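Local coordinates for protein putative NAD(P)H:FMN oxidoreductase (PDB 3GE5) that binds flavin mononucleotide and, as a member of the nitroreductase family, probably works as an NAD(P)H-dependent flavin oxidoreductase, at residues R41-R46 against G97-I102; E51-I56 against V76-E81; Q92-G97 against G141-C146. All blocks are in the same frame, centred on the assembly; numbering follows the deposited sequence.

Interaction 1 of 3, residues R41-R46 against G97-I102; sequences RKFIDR and GAPIYI. With FMN (flavin mononucleotide), chain C.
On the flank of the flavin site in this nitroreductase-family fold, Phe43 anchors the loop between helices 29-34 and 50-62 against Gly97, Ala98 and Pro99, the turn that leads into strand 100-107. Its CG stands beside the backbone N and anti to the carbonyl carbon (chi1 -59°), which brings the ring over the turn. Pro99 presents CD to one face of that ring in a CH-pi contact, 4.1 Å from the Phe43 centroid and 27° off the normal. Farther round the ring, Phe43 CE2 rests 3.8 Å from Ala98 CB, and CD2 comes within 3.7 Å of Gly97 O.

Two residues earlier the same loop turns polar. The Arg41 chain runs extended from CG to NE and offers the guanidinium edge-on to the pyrimidine part of the flavin. Arg41 NE donates to FMN O2 at 2.8 Å and nearly straight (170°), while NH2 reaches FMN N1 at 3.1 Å and gives O2 a weak second bond. Lys42 and Ile44 tie the loop by backbone bonds to Asp175 and Tyr173.

The chemistry is divided accordingly: mostly apolar contacts of one ring seat the loop on the turn, and the arginine held next to them places positive charge beside N1 and O2, where it would probably favour the negative charge that a reduced flavin can carry.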
loop_
_atom_site.group_PDB
_atom_site.type_symbol
_atom_site.label_atom_id
_atom_site.label_comp_id
_atom_site.label_asym_id
_atom_site.label_seq_id
_atom_site.Cartn_x
_atom_site.Cartn_y
_atom_site.Cartn_z
ATOM N N ARG A 41 16.085 9.523 -5.780
ATOM C CA ARG A 41 17.251 8.649 -5.604
ATOM C C ARG A 41 18.544 9.370 -5.298
ATOM O O ARG A 41 19.569 8.732 -5.060
ATOM C CB ARG A 41 17.409 7.777 -6.850
ATOM C CG ARG A 41 16.277 6.782 -7.038
ATOM C CD ARG A 41 16.434 5.974 -8.337
ATOM N NE ARG A 41 15.292 5.123 -8.651
ATOM C CZ ARG A 41 14.157 5.511 -9.250
ATOM N NH1 ARG A 41 13.942 6.771 -9.621
ATOM N NH2 ARG A 41 13.209 4.606 -9.486
ATOM N N LYS A 42 18.506 10.709 -5.320
ATOM C CA LYS A 42 19.682 11.533 -5.130
ATOM C C LYS A 42 19.377 12.514 -4.014
ATOM O O LYS A 42 18.349 13.174 -4.049
ATOM C CB LYS A 42 20.034 12.245 -6.437
ATOM C CG LYS A 42 20.491 11.301 -7.551
ATOM C CD LYS A 42 21.947 10.865 -7.274
ATOM C CE LYS A 42 22.249 9.426 -7.631
ATOM N NZ LYS A 42 23.563 9.007 -6.981
ATOM N N PHE A 43 20.245 12.547 -2.993
ATOM C CA PHE A 43 19.949 13.225 -1.734
ATOM C C PHE A 43 21.024 14.240 -1.366
ATOM O O PHE A 43 22.175 14.121 -1.808
ATOM C CB PHE A 43 19.862 12.174 -0.622
ATOM C CG PHE A 43 18.811 11.124 -0.877
ATOM C CD1 PHE A 43 17.479 11.363 -0.523
ATOM C CD2 PHE A 43 19.134 9.936 -1.501
ATOM C CE1 PHE A 43 16.483 10.416 -0.770
ATOM C CE2 PHE A 43 18.141 8.968 -1.753
ATOM C CZ PHE A 43 16.810 9.212 -1.407
ATOM N N ILE A 44 20.655 15.240 -0.568
ATOM C CA ILE A 44 21.640 16.179 -0.022
ATOM C C ILE A 44 22.010 15.730 1.390
ATOM O O ILE A 44 21.415 14.800 1.933
ATOM C CB ILE A 44 21.121 17.627 -0.054
ATOM C CG1 ILE A 44 19.797 17.746 0.732
ATOM C CG2 ILE A 44 20.937 18.067 -1.493
ATOM C CD1 ILE A 44 19.234 19.163 0.829
ATOM N N ASP A 45 23.006 16.389 1.977
ATOM C CA ASP A 45 23.509 16.018 3.295
ATOM C C ASP A 45 22.635 16.404 4.479
ATOM O O ASP A 45 22.885 15.965 5.597
ATOM C CB ASP A 45 24.915 16.607 3.486
ATOM C CG ASP A 45 25.942 15.901 2.635
ATOM O OD1 ASP A 45 25.621 14.789 2.143
ATOM O OD2 ASP A 45 27.063 16.441 2.468
ATOM N N ARG A 46 21.623 17.223 4.262
ATOM C CA ARG A 46 20.852 17.726 5.379
ATOM C C ARG A 46 20.355 16.569 6.247
ATOM O O ARG A 46 19.743 15.649 5.745
ATOM C CB ARG A 46 19.688 18.545 4.864
ATOM C CG ARG A 46 18.889 19.222 5.963
ATOM C CD ARG A 46 17.820 20.085 5.376
ATOM N NE ARG A 46 16.813 20.369 6.382
ATOM C CZ ARG A 46 15.666 21.002 6.143
ATOM N NH1 ARG A 46 15.364 21.434 4.919
ATOM N NH2 ARG A 46 14.818 21.211 7.149
ATOM N N GLY A 97 23.675 6.015 -1.484
ATOM C CA GLY A 97 23.624 7.457 -1.219
ATOM C C GLY A 97 22.482 7.919 -0.308
ATOM O O GLY A 97 22.406 9.104 0.012
ATOM N N ALA A 98 21.552 7.015 0.089
ATOM C CA ALA A 98 20.397 7.404 0.913
ATOM C C ALA A 98 20.782 7.532 2.386
ATOM O O ALA A 98 21.436 6.624 2.947
ATOM C CB ALA A 98 19.235 6.375 0.738
ATOM N N PRO A 99 20.430 8.654 3.037
ATOM C CA PRO A 99 20.757 8.813 4.424
ATOM C C PRO A 99 20.118 7.850 5.379
ATOM O O PRO A 99 20.718 7.554 6.391
ATOM C CB PRO A 99 20.228 10.213 4.772
ATOM C CG PRO A 99 19.914 10.849 3.522
ATOM C CD PRO A 99 19.825 9.866 2.456
ATOM N N ILE A 100 18.865 7.464 5.109
ATOM C CA ILE A 100 18.113 6.599 6.010
ATOM C C ILE A 100 17.478 5.474 5.229
ATOM O O ILE A 100 16.931 5.696 4.153
ATOM C CB ILE A 100 17.006 7.378 6.775
ATOM C CG1 ILE A 100 17.658 8.459 7.634
ATOM C CG2 ILE A 100 16.182 6.416 7.695
ATOM C CD1 ILE A 100 16.692 9.273 8.482
ATOM N N TYR A 101 17.543 4.277 5.803
ATOM C CA TYR A 101 16.816 3.133 5.267
ATOM C C TYR A 101 15.861 2.575 6.321
ATOM O O TYR A 101 16.236 2.380 7.476
ATOM C CB TYR A 101 17.764 2.018 4.830
ATOM C CG TYR A 101 18.870 2.465 3.918
ATOM C CD1 TYR A 101 18.724 2.418 2.536
ATOM C CD2 TYR A 101 20.098 2.890 4.450
ATOM C CE1 TYR A 101 19.766 2.796 1.689
ATOM C CE2 TYR A 101 21.144 3.260 3.622
ATOM C CZ TYR A 101 20.976 3.211 2.252
ATOM O OH TYR A 101 22.045 3.595 1.460
ATOM N N ILE A 102 14.617 2.333 5.923
ATOM C CA ILE A 102 13.687 1.602 6.776
ATOM C C ILE A 102 13.416 0.236 6.119
ATOM O O ILE A 102 12.751 0.166 5.050
ATOM C CB ILE A 102 12.351 2.349 7.028
ATOM C CG1 ILE A 102 12.602 3.748 7.612
ATOM C CG2 ILE A 102 11.450 1.507 7.950
ATOM C CD1 ILE A 102 11.296 4.673 7.644
HETATM N N1 FMN C . 13.310 1.970 -7.867
HETATM C C2 FMN C . 14.628 1.620 -7.800
HETATM O O2 FMN C . 15.496 2.381 -8.244
HETATM N N3 FMN C . 15.027 0.410 -7.250
HETATM C C4 FMN C . 14.112 -0.509 -6.751
HETATM O O4 FMN C . 14.490 -1.624 -6.274
HETATM C C4A FMN C . 12.767 -0.153 -6.817
HETATM N N5 FMN C . 11.832 -1.063 -6.362
HETATM C C5A FMN C . 10.521 -0.692 -6.292
HETATM C C6 FMN C . 9.618 -1.594 -5.720
HETATM C C7 FMN C . 8.285 -1.218 -5.605
HETATM C C7M FMN C . 7.272 -2.157 -5.021
HETATM C C8 FMN C . 7.870 0.044 -6.030
HETATM C C8M FMN C . 6.444 0.470 -5.893
HETATM C C9 FMN C . 8.757 0.905 -6.626
HETATM C C9A FMN C . 10.098 0.573 -6.755
HETATM N N10 FMN C . 11.035 1.450 -7.353
HETATM C C10 FMN C . 12.359 1.088 -7.357
HETATM C "C1'" FMN C . 10.650 2.857 -7.727
HETATM C "C2'" FMN C . 9.909 2.789 -9.059
HETATM O "O2'" FMN C . 10.860 2.741 -10.114
HETATM C "C3'" FMN C . 8.943 3.964 -9.246
HETATM O "O3'" FMN C . 8.026 4.005 -8.146
HETATM C "C4'" FMN C . 8.195 3.937 -10.591
HETATM O "O4'" FMN C . 9.073 4.054 -11.711
HETATM C "C5'" FMN C . 7.149 5.052 -10.707
HETATM O "O5'" FMN C . 7.800 6.300 -10.609
HETATM P P FMN C . 7.320 7.370 -9.565
HETATM O O1P FMN C . 7.530 6.713 -8.210
HETATM O O2P FMN C . 5.860 7.707 -9.801
HETATM O O3P FMN C . 8.295 8.522 -9.691
#

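Interaction 2 of 3, residues E51-I56 against V76-E81; sequences EKLMAI and VVREEE
Leu53 of helix 50-62 meets the end of strand 72-77 and the residue after it, Arg78, with one methyl, CD2, which is applied to the flat face of the Arg78 guanidinium. This is the tight part of the contact: Leu53 CD2 sits 3.4 Å above the guanidinium plane, displaced toward its rim, and is 3.5 Å from Arg78 NH1. In the leucine, CG anti to the backbone N (chi1 -176°) sends CD2 out toward Arg78. Arg78 sets off with CG between N and the carbonyl carbon and then runs extended, which carries its head group across to the helix.

Packing is looser at Val76, whose CG1 approaches Leu53 CD2 to 4.1 Å. Beyond Arg78 the segment turns outward, and Glu79, at the N-cap position of helix 80-86, and Glu80 are exposed to solvent. The contact is part of the dimer interface: Val76 pairs in parallel with a strand of the second subunit, continuing the sheet, and Phe195 of that subunit packs on Val76 and Arg78.

Arg78 thus serves two chemistries at once. Its face supplies a flat surface for an apolar methyl, while NH1 makes a salt bridge with Glu50, which probably offsets the arginine's charge beside that methyl.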
loop_
_atom_site.group_PDB
_atom_site.type_symbol
_atom_site.label_atom_id
_atom_site.label_comp_id
_atom_site.label_asym_id
_atom_site.label_seq_id
_atom_site.Cartn_x
_atom_site.Cartn_y
_atom_site.Cartn_z
ATOM N N GLU A 51 12.037 14.069 14.672
ATOM C CA GLU A 51 10.581 14.095 14.748
ATOM C C GLU A 51 9.962 13.667 13.424
ATOM O O GLU A 51 8.865 13.090 13.423
ATOM C CB GLU A 51 10.070 15.483 15.153
ATOM C CG GLU A 51 10.618 16.660 14.310
ATOM C CD GLU A 51 11.943 17.333 14.856
ATOM O OE1 GLU A 51 12.847 16.667 15.481
ATOM O OE2 GLU A 51 12.080 18.560 14.597
ATOM N N LYS A 52 10.647 13.942 12.311
ATOM C CA LYS A 52 10.144 13.526 11.001
ATOM C C LYS A 52 10.297 11.991 10.827
ATOM O O LYS A 52 9.383 11.321 10.322
ATOM C CB LYS A 52 10.838 14.263 9.824
ATOM C CG LYS A 52 10.498 15.761 9.728
ATOM C CD LYS A 52 11.006 16.439 8.461
ATOM C CE LYS A 52 10.485 17.877 8.388
ATOM N NZ LYS A 52 10.839 18.593 7.128
ATOM N N LEU A 53 11.454 11.445 11.219
ATOM C CA LEU A 53 11.651 9.973 11.227
ATOM C C LEU A 53 10.611 9.260 12.103
ATOM O O LEU A 53 10.012 8.256 11.685
ATOM C CB LEU A 53 13.073 9.587 11.673
ATOM C CG LEU A 53 13.389 8.098 11.610
ATOM C CD1 LEU A 53 13.056 7.505 10.225
ATOM C CD2 LEU A 53 14.872 7.814 12.019
HETATM N N MSE A 54 10.371 9.804 13.297
HETATM C CA MSE A 54 9.380 9.230 14.208
HETATM C C MSE A 54 7.949 9.269 13.608
HETATM O O MSE A 54 7.188 8.331 13.800
HETATM C CB MSE A 54 9.429 9.864 15.596
HETATM C CG MSE A 54 10.742 9.641 16.338
HETATM SE SE MSE A 54 11.378 7.792 16.385
HETATM C CE MSE A 54 9.676 6.929 16.829
ATOM N N ALA A 55 7.590 10.346 12.910
ATOM C CA ALA A 55 6.301 10.444 12.201
ATOM C C ALA A 55 6.163 9.415 11.116
ATOM O O ALA A 55 5.058 8.841 10.910
ATOM C CB ALA A 55 6.079 11.887 11.633
ATOM N N ILE A 56 7.233 9.225 10.348
ATOM C CA ILE A 56 7.217 8.202 9.290
ATOM C C ILE A 56 6.914 6.825 9.919
ATOM O O ILE A 56 6.068 6.086 9.413
ATOM C CB ILE A 56 8.529 8.194 8.491
ATOM C CG1 ILE A 56 8.692 9.466 7.628
ATOM C CG2 ILE A 56 8.591 6.966 7.553
ATOM C CD1 ILE A 56 10.135 9.677 7.122
ATOM N N VAL A 76 15.289 0.227 11.317
ATOM C CA VAL A 76 15.812 1.514 10.848
ATOM C C VAL A 76 17.328 1.425 10.782
ATOM O O VAL A 76 17.965 0.965 11.763
ATOM C CB VAL A 76 15.380 2.672 11.782
ATOM C CG1 VAL A 76 16.022 3.940 11.317
ATOM C CG2 VAL A 76 13.831 2.788 11.844
ATOM N N VAL A 77 17.904 1.820 9.638
ATOM C CA VAL A 77 19.367 1.834 9.481
ATOM C C VAL A 77 19.752 3.250 9.053
ATOM O O VAL A 77 19.436 3.701 7.968
ATOM C CB VAL A 77 19.845 0.760 8.478
ATOM C CG1 VAL A 77 21.343 0.923 8.220
ATOM C CG2 VAL A 77 19.501 -0.652 9.034
ATOM N N ARG A 78 20.418 3.974 9.943
ATOM C CA ARG A 78 20.863 5.329 9.624
ATOM C C ARG A 78 22.263 5.684 10.133
ATOM O O ARG A 78 22.849 6.657 9.657
ATOM C CB ARG A 78 19.858 6.361 10.128
ATOM C CG ARG A 78 19.621 6.287 11.568
ATOM C CD ARG A 78 18.831 7.457 12.036
ATOM N NE ARG A 78 18.433 7.235 13.417
ATOM C CZ ARG A 78 17.852 8.143 14.189
ATOM N NH1 ARG A 78 17.578 9.359 13.709
ATOM N NH2 ARG A 78 17.530 7.813 15.436
ATOM N N GLU A 79 22.808 4.928 11.083
ATOM C CA GLU A 79 24.190 5.164 11.518
ATOM C C GLU A 79 25.141 4.634 10.466
ATOM O O GLU A 79 24.821 3.730 9.675
ATOM C CB GLU A 79 24.479 4.483 12.847
ATOM C CG GLU A 79 23.665 5.045 13.971
ATOM C CD GLU A 79 23.984 4.365 15.286
ATOM O OE1 GLU A 79 24.773 3.363 15.284
ATOM O OE2 GLU A 79 23.418 4.832 16.301
ATOM N N GLU A 80 26.338 5.194 10.435
ATOM C CA GLU A 80 27.244 4.874 9.332
ATOM C C GLU A 80 27.594 3.396 9.216
ATOM O O GLU A 80 27.639 2.862 8.101
ATOM C CB GLU A 80 28.529 5.727 9.423
ATOM C CG GLU A 80 28.333 7.086 8.762
ATOM C CD GLU A 80 27.698 6.967 7.365
ATOM O OE1 GLU A 80 28.386 6.441 6.453
ATOM O OE2 GLU A 80 26.513 7.365 7.195
ATOM N N GLU A 81 27.809 2.734 10.353
ATOM C CA GLU A 81 28.208 1.345 10.352
ATOM C C GLU A 81 27.137 0.492 9.689
ATOM O O GLU A 81 27.441 -0.354 8.840
ATOM C CB GLU A 81 28.471 0.853 11.773
ATOM C CG GLU A 81 28.743 -0.657 11.899
ATOM C CD GLU A 81 28.723 -1.161 13.356
ATOM O OE1 GLU A 81 29.709 -0.925 14.103
ATOM O OE2 GLU A 81 27.726 -1.807 13.744
#

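Interaction 3 of 3, residues Q92-G97 against G141-C146; sequences QPWFPG and GCTWVC. With FMN (flavin mononucleotide), chain C; EDO (1,2-ethanediol), chain I.
Gln92 OE1 accepts bonds from two N-H groups, FMN N3 and the indole NE1 of Trp94, the ring that also reaches across to Thr143 and Val145. The site is the flavin-binding pocket of the nitroreductase fold, built here from a type I beta turn, Gln92 to Phe95, packed on strand 141-145, one of the two edge strands of the sheet within this chain. The FMN N3 bond to Gln92 OE1 is short and almost straight, 2.8 Å and 177°. By contrast, Trp94 NE1 approaches OE1 at 3.3 Å, bent and from above the carbonyl plane, 57° out of it. NE1 is shared between this oxygen and, weakly, FMN O2, which tethers Trp94 and Gln92 to the same flavin edge.

Trp94 and Val145 come from opposite directions. Val145 CG2 lies at the edge of the indole, 3.5 Å from Trp94 CH2, and Thr143 CB reaches the same CH2 obliquely at 3.7 Å. In Phe95, CG anti to the backbone N (chi1 180°) brings the ring end, CE2, to the other Val145 methyl, CG1, in a looser contact. The hydroxyl of Thr143 is bonded elsewhere, to Val40 O, so its carbon side is what it gives to the tryptophan and to the flavin.

Just past the strand, the main chain binds the cofactor: Cys146 N donates to FMN O4 at 3.3 Å and more weakly to N5, the flavin's redox-active nitrogen. Cys146 O is in turn bonded by Arg114 of the second subunit, which brings the dimer interface up to the pocket. Trp144 leaves the strand away from the 92-97 segment, and over one face of its indole lies the flavin methyl C7M, 3.4 Å above the ring plane and offset toward the rim.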
loop_
_atom_site.group_PDB
_atom_site.type_symbol
_atom_site.label_atom_id
_atom_site.label_comp_id
_atom_site.label_asym_id
_atom_site.label_seq_id
_atom_site.Cartn_x
_atom_site.Cartn_y
_atom_site.Cartn_z
ATOM N N GLN A 92 22.453 -1.394 -7.359
ATOM C CA GLN A 92 22.031 -0.151 -8.003
ATOM C C GLN A 92 22.915 0.973 -7.503
ATOM O O GLN A 92 22.989 1.218 -6.298
ATOM C CB GLN A 92 20.561 0.124 -7.704
ATOM C CG GLN A 92 19.654 -0.960 -8.310
ATOM C CD GLN A 92 18.174 -0.731 -8.097
ATOM O OE1 GLN A 92 17.753 -0.107 -7.129
ATOM N NE2 GLN A 92 17.364 -1.329 -8.977
ATOM N N PRO A 93 23.630 1.649 -8.414
ATOM C CA PRO A 93 24.583 2.659 -7.952
ATOM C C PRO A 93 24.062 3.762 -7.005
ATOM O O PRO A 93 24.788 4.208 -6.123
ATOM C CB PRO A 93 25.100 3.273 -9.268
ATOM C CG PRO A 93 24.965 2.158 -10.252
ATOM C CD PRO A 93 23.710 1.449 -9.877
ATOM N N TRP A 94 22.818 4.196 -7.169
ATOM C CA TRP A 94 22.270 5.255 -6.319
ATOM C C TRP A 94 22.064 4.821 -4.864
ATOM O O TRP A 94 22.098 5.640 -3.956
ATOM C CB TRP A 94 20.943 5.780 -6.888
ATOM C CG TRP A 94 19.815 4.812 -6.729
ATOM C CD1 TRP A 94 19.455 3.836 -7.610
ATOM C CD2 TRP A 94 18.928 4.692 -5.610
ATOM N NE1 TRP A 94 18.418 3.114 -7.116
ATOM C CE2 TRP A 94 18.053 3.617 -5.894
ATOM C CE3 TRP A 94 18.791 5.369 -4.370
ATOM C CZ2 TRP A 94 17.061 3.206 -4.998
ATOM C CZ3 TRP A 94 17.780 4.976 -3.502
ATOM C CH2 TRP A 94 16.936 3.888 -3.825
ATOM N N PHE A 95 21.827 3.527 -4.647
ATOM C CA PHE A 95 21.342 3.034 -3.347
ATOM C C PHE A 95 22.171 3.423 -2.126
ATOM O O PHE A 95 21.621 3.829 -1.096
ATOM C CB PHE A 95 21.174 1.510 -3.435
ATOM C CG PHE A 95 20.679 0.869 -2.151
ATOM C CD1 PHE A 95 21.570 0.411 -1.194
ATOM C CD2 PHE A 95 19.317 0.697 -1.924
ATOM C CE1 PHE A 95 21.115 -0.194 -0.036
ATOM C CE2 PHE A 95 18.857 0.100 -0.735
ATOM C CZ PHE A 95 19.767 -0.369 0.186
ATOM N N PRO A 96 23.504 3.293 -2.203
ATOM C CA PRO A 96 24.279 3.676 -1.027
ATOM C C PRO A 96 24.337 5.173 -0.699
ATOM O O PRO A 96 24.973 5.552 0.280
ATOM C CB PRO A 96 25.692 3.142 -1.335
ATOM C CG PRO A 96 25.734 2.911 -2.758
ATOM C CD PRO A 96 24.347 2.708 -3.260
ATOM N N GLY A 97 23.675 6.015 -1.484
ATOM C CA GLY A 97 23.624 7.457 -1.219
ATOM C C GLY A 97 22.482 7.919 -0.308
ATOM O O GLY A 97 22.406 9.104 0.012
ATOM N N GLY A 141 12.247 13.142 0.318
ATOM C CA GLY A 141 12.219 12.308 -0.885
ATOM C C GLY A 141 12.490 10.866 -0.496
ATOM O O GLY A 141 13.199 10.595 0.477
ATOM N N CYS A 142 11.941 9.941 -1.260
ATOM C CA CYS A 142 12.230 8.568 -1.016
ATOM C C CYS A 142 12.053 7.726 -2.265
ATOM O O CYS A 142 11.448 8.166 -3.248
ATOM C CB CYS A 142 11.390 8.070 0.177
ATOM S SG CYS A 142 9.645 8.111 -0.060
ATOM N N THR A 143 12.601 6.517 -2.206
ATOM C CA THR A 143 12.323 5.459 -3.174
ATOM C C THR A 143 12.075 4.151 -2.451
ATOM O O THR A 143 12.784 3.805 -1.517
ATOM C CB THR A 143 13.496 5.309 -4.228
ATOM O OG1 THR A 143 13.621 6.517 -4.956
ATOM C CG2 THR A 143 13.252 4.151 -5.193
ATOM N N TRP A 144 11.018 3.478 -2.864
ATOM C CA TRP A 144 10.715 2.112 -2.438
ATOM C C TRP A 144 11.650 1.175 -3.143
ATOM O O TRP A 144 11.764 1.240 -4.374
ATOM C CB TRP A 144 9.294 1.805 -2.843
ATOM C CG TRP A 144 8.662 0.543 -2.333
ATOM C CD1 TRP A 144 9.200 -0.732 -2.292
ATOM C CD2 TRP A 144 7.323 0.432 -1.880
ATOM N NE1 TRP A 144 8.256 -1.617 -1.796
ATOM C CE2 TRP A 144 7.097 -0.934 -1.546
ATOM C CE3 TRP A 144 6.282 1.351 -1.702
ATOM C CZ2 TRP A 144 5.887 -1.380 -1.021
ATOM C CZ3 TRP A 144 5.046 0.878 -1.190
ATOM C CH2 TRP A 144 4.889 -0.477 -0.855
ATOM N N VAL A 145 12.324 0.311 -2.391
ATOM C CA VAL A 145 13.355 -0.625 -2.934
ATOM C C VAL A 145 12.994 -2.100 -2.651
ATOM O O VAL A 145 12.807 -2.510 -1.501
ATOM C CB VAL A 145 14.776 -0.339 -2.365
ATOM C CG1 VAL A 145 15.774 -1.309 -2.959
ATOM C CG2 VAL A 145 15.161 1.153 -2.644
ATOM N N CYS A 146 12.890 -2.883 -3.727
ATOM C CA CYS A 146 12.759 -4.356 -3.643
ATOM C C CYS A 146 13.892 -5.081 -4.346
ATOM O O CYS A 146 14.067 -6.291 -4.136
ATOM C CB CYS A 146 11.439 -4.778 -4.231
ATOM S SG CYS A 146 10.021 -4.341 -3.175
HETATM N N1 FMN C . 13.310 1.970 -7.867
HETATM C C2 FMN C . 14.628 1.620 -7.800
HETATM O O2 FMN C . 15.496 2.381 -8.244
HETATM N N3 FMN C . 15.027 0.410 -7.250
HETATM C C4 FMN C . 14.112 -0.509 -6.751
HETATM O O4 FMN C . 14.490 -1.624 -6.274
HETATM C C4A FMN C . 12.767 -0.153 -6.817
HETATM N N5 FMN C . 11.832 -1.063 -6.362
HETATM C C5A FMN C . 10.521 -0.692 -6.292
HETATM C C6 FMN C . 9.618 -1.594 -5.720
HETATM C C7 FMN C . 8.285 -1.218 -5.605
HETATM C C7M FMN C . 7.272 -2.157 -5.021
HETATM C C8 FMN C . 7.870 0.044 -6.030
HETATM C C8M FMN C . 6.444 0.470 -5.893
HETATM C C9 FMN C . 8.757 0.905 -6.626
HETATM C C9A FMN C . 10.098 0.573 -6.755
HETATM N N10 FMN C . 11.035 1.450 -7.353
HETATM C C10 FMN C . 12.359 1.088 -7.357
HETATM C "C1'" FMN C . 10.650 2.857 -7.727
HETATM C "C2'" FMN C . 9.909 2.789 -9.059
HETATM O "O2'" FMN C . 10.860 2.741 -10.114
HETATM C "C3'" FMN C . 8.943 3.964 -9.246
HETATM O "O3'" FMN C . 8.026 4.005 -8.146
HETATM C "C4'" FMN C . 8.195 3.937 -10.591
HETATM O "O4'" FMN C . 9.073 4.054 -11.711
HETATM C "C5'" FMN C . 7.149 5.052 -10.707
HETATM O "O5'" FMN C . 7.800 6.300 -10.609
HETATM P P FMN C . 7.320 7.370 -9.565
HETATM O O1P FMN C . 7.530 6.713 -8.210
HETATM O O2P FMN C . 5.860 7.707 -9.801
HETATM O O3P FMN C . 8.295 8.522 -9.691
HETATM C C1 EDO I . 21.402 4.924 -10.883
HETATM O O1 EDO I . 21.763 4.035 -9.856
HETATM C C2 EDO I . 22.498 5.956 -11.093
HETATM O O2 EDO I . 22.801 6.610 -9.859
#

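Interactions 1 and 3 illustrate how a cofactor site is assembled from segments far apart in sequence. Their segments alternate along the chain (41-46, 92-97, 97-102, 141-146), share Gly97 and touch FMN; their centres lie about 8 Å apart, and the Tyr101 hydroxyl binds Phe95 O between them. Interaction 2 lies away from the site, within the span enclosed by interaction 1 and about 11 Å from it centre to centre, joined through neighbouring strands 72-77 and 100-107. Interactions 2 and 3, about 15 Å apart, do not touch. The same antiparallel sheet carries both the flavin pocket, itself in contact with the second subunit, and the edge at which strand 72-77 meets that subunit.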